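Local coordinates for protein particle-associated lyase (Acinetobacter bacteriophage AP22, PDB 4Y9V) that probably degrades the capsular polysaccharide of Acinetobacter baumannii as the lyase tailspike of the phage, at residues 538-543 / 599-604. Numbering follows the deposited sequence.
Sequences ATRANV and RPAILW. Unlike the reference sequence in segment 599-604: I602 (reference Val). With SO4 (sulfate ion), chain L.
R599 reaches across to strand 538-540 and lays its guanidinium over that of R540: NH1 stands 3.6 Å above the centre of the R540 plane, and the two planes are turned 36° apart. Like charges thus lie close together, and a sulfate ion, probably from the crystallisation liquor, sits at the edge of both groups and would be expected to ease their repulsion. R540 NE donates to its O2 and R540 NH2 to its O4, while R599 NH2 makes a longer bond of 3.1 Å to that same O4. A bend at chi3 (-64°) places R540 NE for this grip. The R599 chain, by contrast, is extended from CG to NE, and R599 NE meets A541 O at 2.8 Å with the acceptor in the guanidinium plane. Water 1 accepts from R599 NH2. S568 OG of the second subunit is hydrogen-bonded to R599 NH1, and W569 O of that subunit to R540 NH1, so the pair also belongs to the trimer interface.

The backbones form an antiparallel pair in the region assigned to a tailspike Ig-like domain, about 50 Å from the chain centre to that of the contact, where 597-604 is the middle strand of three. T539 N to I602 O and I602 N to T539 O are each 2.9 Å; A541 N also bonds P600 O. W604 turns its indole edge to T539: W604 NE1 donates to T539 OG1 at 2.8 Å, 1° out of the ring plane. I602 CG2 covers one face of this indole, 3.5 Å above its centre. On the sheet face opposite T539 and I602, A538 CB touches L603 CD2 at 3.9 Å.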
loop_
_atom_site.group_PDB
_atom_site.type_symbol
_atom_site.label_atom_id
_atom_site.label_comp_id
_atom_site.label_asym_id
_atom_site.label_seq_id
_atom_site.Cartn_x
_atom_site.Cartn_y
_atom_site.Cartn_z
ATOM N N ALA A 538 -44.588 -0.189 -36.077
ATOM C CA ALA A 538 -43.454 -0.206 -35.146
ATOM C C ALA A 538 -43.448 -1.579 -34.504
ATOM O O ALA A 538 -44.520 -2.190 -34.334
ATOM C CB ALA A 538 -43.582 0.892 -34.123
ATOM N N THR A 539 -42.278 -2.041 -34.076
ATOM C CA THR A 539 -42.163 -3.225 -33.242
ATOM C C THR A 539 -41.351 -2.809 -32.009
ATOM O O THR A 539 -40.174 -2.483 -32.145
ATOM C CB THR A 539 -41.541 -4.397 -33.953
ATOM O OG1 THR A 539 -42.333 -4.751 -35.134
ATOM C CG2 THR A 539 -41.368 -5.590 -33.061
ATOM N N ARG A 540 -41.995 -2.797 -30.844
ATOM C CA ARG A 540 -41.432 -2.202 -29.651
ATOM C C ARG A 540 -41.115 -3.270 -28.637
ATOM O O ARG A 540 -41.980 -4.107 -28.341
ATOM C CB ARG A 540 -42.403 -1.192 -29.044
ATOM C CG ARG A 540 -42.964 -0.239 -30.123
ATOM C CD ARG A 540 -43.694 0.999 -29.530
ATOM N NE ARG A 540 -44.891 0.605 -28.784
ATOM C CZ ARG A 540 -45.727 1.516 -28.295
ATOM N NH1 ARG A 540 -45.495 2.806 -28.491
ATOM N NH2 ARG A 540 -46.789 1.118 -27.612
ATOM N N ALA A 541 -39.906 -3.259 -28.058
ATOM C CA ALA A 541 -39.679 -4.058 -26.882
ATOM C C ALA A 541 -40.571 -3.542 -25.746
ATOM O O ALA A 541 -40.937 -2.366 -25.711
ATOM C CB ALA A 541 -38.224 -3.942 -26.459
ATOM N N ASN A 542 -40.891 -4.402 -24.780
ATOM C CA ASN A 542 -41.477 -3.917 -23.571
ATOM C C ASN A 542 -40.479 -2.973 -22.883
ATOM O O ASN A 542 -39.260 -3.112 -23.017
ATOM C CB ASN A 542 -41.830 -5.039 -22.592
ATOM C CG ASN A 542 -42.905 -5.985 -23.062
ATOM O OD1 ASN A 542 -43.599 -5.798 -24.083
ATOM N ND2 ASN A 542 -43.021 -7.013 -22.324
ATOM N N VAL A 543 -41.002 -2.025 -22.108
ATOM C CA VAL A 543 -40.118 -1.118 -21.370
ATOM C C VAL A 543 -39.179 -1.922 -20.496
ATOM O O VAL A 543 -39.542 -2.940 -19.873
ATOM C CB VAL A 543 -40.943 -0.091 -20.584
ATOM C CG1 VAL A 543 -41.721 -0.701 -19.429
ATOM C CG2 VAL A 543 -40.046 1.022 -20.044
ATOM N N ARG A 599 -36.577 1.922 -23.849
ATOM C CA ARG A 599 -37.538 1.116 -24.605
ATOM C C ARG A 599 -37.145 1.043 -26.052
ATOM O O ARG A 599 -37.675 1.769 -26.926
ATOM C CB ARG A 599 -38.982 1.626 -24.433
ATOM C CG ARG A 599 -39.974 0.586 -24.952
ATOM C CD ARG A 599 -41.431 1.089 -24.835
ATOM N NE ARG A 599 -42.313 -0.003 -25.197
ATOM C CZ ARG A 599 -43.644 0.092 -25.203
ATOM N NH1 ARG A 599 -44.241 1.226 -24.968
ATOM N NH2 ARG A 599 -44.344 -0.982 -25.466
ATOM N N PRO A 600 -36.212 0.146 -26.401
ATOM C CA PRO A 600 -35.808 0.001 -27.799
ATOM C C PRO A 600 -36.996 -0.416 -28.681
ATOM O O PRO A 600 -37.870 -1.148 -28.249
ATOM C CB PRO A 600 -34.791 -1.146 -27.712
ATOM C CG PRO A 600 -34.403 -1.252 -26.331
ATOM C CD PRO A 600 -35.494 -0.775 -25.499
ATOM N N ALA A 601 -36.943 0.060 -29.921
ATOM C CA ALA A 601 -37.984 -0.270 -30.898
ATOM C C ALA A 601 -37.415 -0.172 -32.297
ATOM O O ALA A 601 -36.375 0.434 -32.528
ATOM C CB ALA A 601 -39.172 0.689 -30.727
ATOM N N ILE A 602 -38.181 -0.728 -33.242
ATOM C CA ILE A 602 -37.998 -0.506 -34.658
ATOM C C ILE A 602 -39.186 0.271 -35.195
ATOM O O ILE A 602 -40.343 -0.052 -34.887
ATOM C CB ILE A 602 -37.976 -1.899 -35.415
ATOM C CG1 ILE A 602 -36.753 -2.676 -35.042
ATOM C CG2 ILE A 602 -38.103 -1.696 -36.918
ATOM C CD1 ILE A 602 -35.620 -1.743 -35.194
ATOM N N LEU A 603 -38.889 1.258 -36.034
ATOM C CA LEU A 603 -39.890 1.936 -36.867
ATOM C C LEU A 603 -39.734 1.378 -38.294
ATOM O O LEU A 603 -38.634 1.411 -38.862
ATOM C CB LEU A 603 -39.717 3.431 -36.855
ATOM C CG LEU A 603 -39.878 4.107 -35.485
ATOM C CD1 LEU A 603 -39.611 5.579 -35.577
ATOM C CD2 LEU A 603 -41.242 3.879 -34.896
ATOM N N TRP A 604 -40.813 0.867 -38.850
ATOM C CA TRP A 604 -40.798 0.269 -40.176
ATOM C C TRP A 604 -41.108 1.304 -41.249
ATOM O O TRP A 604 -42.033 2.128 -41.063
ATOM C CB TRP A 604 -41.840 -0.876 -40.269
ATOM C CG TRP A 604 -41.576 -1.970 -39.292
ATOM C CD1 TRP A 604 -42.277 -2.237 -38.157
ATOM C CD2 TRP A 604 -40.523 -2.955 -39.372
ATOM N NE1 TRP A 604 -41.728 -3.329 -37.500
ATOM C CE2 TRP A 604 -40.657 -3.768 -38.223
ATOM C CE3 TRP A 604 -39.498 -3.204 -40.261
ATOM C CZ2 TRP A 604 -39.778 -4.835 -37.962
ATOM C CZ3 TRP A 604 -38.615 -4.258 -40.021
ATOM C CH2 TRP A 604 -38.780 -5.052 -38.865
HETATM S S SO4 L . -46.872 -2.585 -27.730
HETATM O O1 SO4 L . -48.156 -2.892 -28.424
HETATM O O2 SO4 L . -45.862 -2.129 -28.727
HETATM O O3 SO4 L . -46.370 -3.841 -27.076
HETATM O O4 SO4 L . -47.118 -1.530 -26.673
HETATM O O HOH W 1 -43.803 -3.773 -26.201
#